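X-PRO dipeptidase (PDB 3O5V) probably cleaves dipeptides ending in proline as a manganese-dependent M24B peptidase, of which this chain is the creatinase/prolidase N-terminal domain. Local coordinates at residues L19-D24 with F44-H49. Sequence-based numbering, arbitrary orientation.
Sequences LAIFSD and FLFVYH
Leu19 lays its CD2 methyl over one face of the Tyr48 ring, 4.1 Å from the ring centroid and 12° off the ring normal. This is a CH-pi contact. The same methyl also lies near CB of Phe46, at the margin of its ring plane. Ile21 lies alongside Phe46 and reaches CE1 of that ring with CD1 at 3.8 Å. The other branch of Ile21, CG2, stands anti to the backbone N (CG1 at chi1 -51°) and touches CD1 of Phe44 at 3.7 Å. CB of Ser23 meets the same Phe44 ring.

The other face of the sheet carries Ala20, Phe22, Leu45 and Val47. Here CG2 of Val47 comes up to the edge of the Phe22 ring, 3.7 Å from CE2. CB of Phe22 packs against CB of Leu45.

Backbone bonds fix this register. Ala20 pairs with Val47 and Phe22 with Leu45 as antiparallel hydrogen-bonded pairs. Val47 N to Ala20 O is 2.8 Å and runs almost in line with the carbonyl. The return bond, Ala20 N to Val47 O, is 2.9 Å, with its donor well above the carbonyl plane. CA of Phe44 adds a CA-H...O contact to Phe22 O at 3.3 Å.

Strands 19-22 and 44-48 are central in the mixed sheet, flanked by 97-100 and 54-58. Helix 3-14 covers Ala20, Phe22 and Val47, and helix 82-89 covers Phe44 and Phe46. Tyr48 OH is hydrogen-bonded to Asn92 O, and just past the strand Asp24 caps helix 25-32 through Val26 N.

The chemistry is that of a buried antiparallel pair in a helix-flanked sheet. Four backbone bonds satisfy the inward polar groups of both hydrogen-bonded pairs, while aliphatic and aromatic groups fill both faces as part of the domain's apolar core.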
loop_
_atom_site.group_PDB
_atom_site.type_symbol
_atom_site.label_atom_id
_atom_site.label_comp_id
_atom_site.label_asym_id
_atom_site.label_seq_id
_atom_site.Cartn_x
_atom_site.Cartn_y
_atom_site.Cartn_z
ATOM N N LEU A 19 -5.121 -2.089 -8.588
ATOM C CA LEU A 19 -4.526 -1.776 -7.278
ATOM C C LEU A 19 -3.145 -2.401 -7.109
ATOM O O LEU A 19 -2.963 -3.587 -7.385
ATOM C CB LEU A 19 -5.426 -2.331 -6.167
ATOM C CG LEU A 19 -5.659 -1.636 -4.813
ATOM C CD1 LEU A 19 -5.848 -2.626 -3.643
ATOM C CD2 LEU A 19 -4.673 -0.532 -4.433
ATOM N N ALA A 20 -2.179 -1.610 -6.648
ATOM C CA ALA A 20 -0.896 -2.147 -6.184
ATOM C C ALA A 20 -0.793 -1.878 -4.689
ATOM O O ALA A 20 -1.141 -0.779 -4.228
ATOM C CB ALA A 20 0.273 -1.502 -6.922
ATOM N N ILE A 21 -0.333 -2.872 -3.933
ATOM C CA ILE A 21 -0.153 -2.716 -2.490
ATOM C C ILE A 21 1.305 -2.900 -2.141
ATOM O O ILE A 21 1.838 -4.013 -2.237
ATOM C CB ILE A 21 -1.026 -3.716 -1.648
ATOM C CG1 ILE A 21 -2.492 -3.676 -2.093
ATOM C CG2 ILE A 21 -0.859 -3.446 -0.154
ATOM C CD1 ILE A 21 -3.430 -4.580 -1.269
ATOM N N PHE A 22 1.972 -1.814 -1.764
ATOM C CA PHE A 22 3.373 -1.930 -1.367
ATOM C C PHE A 22 3.491 -2.132 0.138
ATOM O O PHE A 22 2.704 -1.559 0.891
ATOM C CB PHE A 22 4.166 -0.713 -1.847
ATOM C CG PHE A 22 4.159 -0.554 -3.344
ATOM C CD1 PHE A 22 5.127 -1.179 -4.130
ATOM C CD2 PHE A 22 3.163 0.196 -3.972
ATOM C CE1 PHE A 22 5.117 -1.037 -5.531
ATOM C CE2 PHE A 22 3.141 0.350 -5.365
ATOM C CZ PHE A 22 4.121 -0.281 -6.144
ATOM N N SER A 23 4.437 -2.974 0.570
ATOM C CA SER A 23 4.629 -3.243 2.009
ATOM C C SER A 23 6.074 -3.051 2.486
ATOM O O SER A 23 6.312 -2.871 3.688
ATOM C CB SER A 23 4.130 -4.648 2.383
ATOM O OG SER A 23 4.772 -5.615 1.565
ATOM N N ASP A 24 7.042 -3.121 1.562
ATOM C CA ASP A 24 8.449 -3.111 1.928
ATOM C C ASP A 24 8.808 -1.662 2.226
ATOM O O ASP A 24 8.633 -0.802 1.343
ATOM C CB ASP A 24 9.291 -3.656 0.751
ATOM C CG ASP A 24 10.777 -3.848 1.094
ATOM O OD1 ASP A 24 11.352 -3.102 1.919
ATOM O OD2 ASP A 24 11.381 -4.760 0.495
ATOM N N PHE A 44 1.358 -0.070 4.900
ATOM C CA PHE A 44 0.999 -0.346 3.494
ATOM C C PHE A 44 0.863 0.941 2.697
ATOM O O PHE A 44 0.361 1.962 3.213
ATOM C CB PHE A 44 -0.336 -1.120 3.356
ATOM C CG PHE A 44 -0.328 -2.500 3.950
ATOM C CD1 PHE A 44 0.397 -3.534 3.350
ATOM C CD2 PHE A 44 -1.097 -2.783 5.091
ATOM C CE1 PHE A 44 0.386 -4.827 3.900
ATOM C CE2 PHE A 44 -1.104 -4.058 5.653
ATOM C CZ PHE A 44 -0.370 -5.087 5.054
ATOM N N LEU A 45 1.324 0.902 1.451
ATOM C CA LEU A 45 1.001 1.952 0.485
ATOM C C LEU A 45 0.050 1.405 -0.583
ATOM O O LEU A 45 0.394 0.487 -1.320
ATOM C CB LEU A 45 2.274 2.522 -0.173
ATOM C CG LEU A 45 2.040 3.582 -1.259
ATOM C CD1 LEU A 45 1.431 4.870 -0.672
ATOM C CD2 LEU A 45 3.312 3.925 -1.993
ATOM N N PHE A 46 -1.148 1.977 -0.648
ATOM C CA PHE A 46 -2.184 1.531 -1.591
ATOM C C PHE A 46 -2.187 2.453 -2.798
ATOM O O PHE A 46 -2.557 3.636 -2.685
ATOM C CB PHE A 46 -3.559 1.558 -0.908
ATOM C CG PHE A 46 -3.688 0.583 0.232
ATOM C CD1 PHE A 46 -3.992 -0.762 -0.015
ATOM C CD2 PHE A 46 -3.476 0.996 1.545
ATOM C CE1 PHE A 46 -4.098 -1.675 1.037
ATOM C CE2 PHE A 46 -3.591 0.095 2.609
ATOM C CZ PHE A 46 -3.898 -1.242 2.358
ATOM N N VAL A 47 -1.761 1.930 -3.943
ATOM C CA VAL A 47 -1.755 2.720 -5.183
ATOM C C VAL A 47 -2.842 2.215 -6.139
ATOM O O VAL A 47 -2.661 1.230 -6.866
ATOM C CB VAL A 47 -0.355 2.721 -5.866
ATOM C CG1 VAL A 47 -0.345 3.635 -7.081
ATOM C CG2 VAL A 47 0.726 3.132 -4.864
ATOM N N TYR A 48 -3.986 2.890 -6.100
ATOM C CA TYR A 48 -5.104 2.626 -7.012
ATOM C C TYR A 48 -4.732 3.038 -8.421
ATOM O O TYR A 48 -3.977 3.999 -8.592
ATOM C CB TYR A 48 -6.312 3.444 -6.579
ATOM C CG TYR A 48 -6.925 2.951 -5.294
ATOM C CD1 TYR A 48 -6.584 3.528 -4.073
ATOM C CD2 TYR A 48 -7.834 1.882 -5.301
ATOM C CE1 TYR A 48 -7.148 3.062 -2.880
ATOM C CE2 TYR A 48 -8.397 1.413 -4.123
ATOM C CZ TYR A 48 -8.057 2.010 -2.923
ATOM O OH TYR A 48 -8.615 1.546 -1.751
ATOM N N HIS A 49 -5.246 2.331 -9.431
ATOM C CA HIS A 49 -4.930 2.713 -10.818
ATOM C C HIS A 49 -5.531 4.089 -11.165
ATOM O O HIS A 49 -5.005 4.802 -12.021
ATOM C CB HIS A 49 -5.327 1.620 -11.826
ATOM C CG HIS A 49 -6.770 1.639 -12.227
ATOM N ND1 HIS A 49 -7.792 1.287 -11.369
ATOM C CD2 HIS A 49 -7.361 1.943 -13.408
ATOM C CE1 HIS A 49 -8.951 1.386 -12.001
ATOM N NE2 HIS A 49 -8.717 1.786 -13.239
#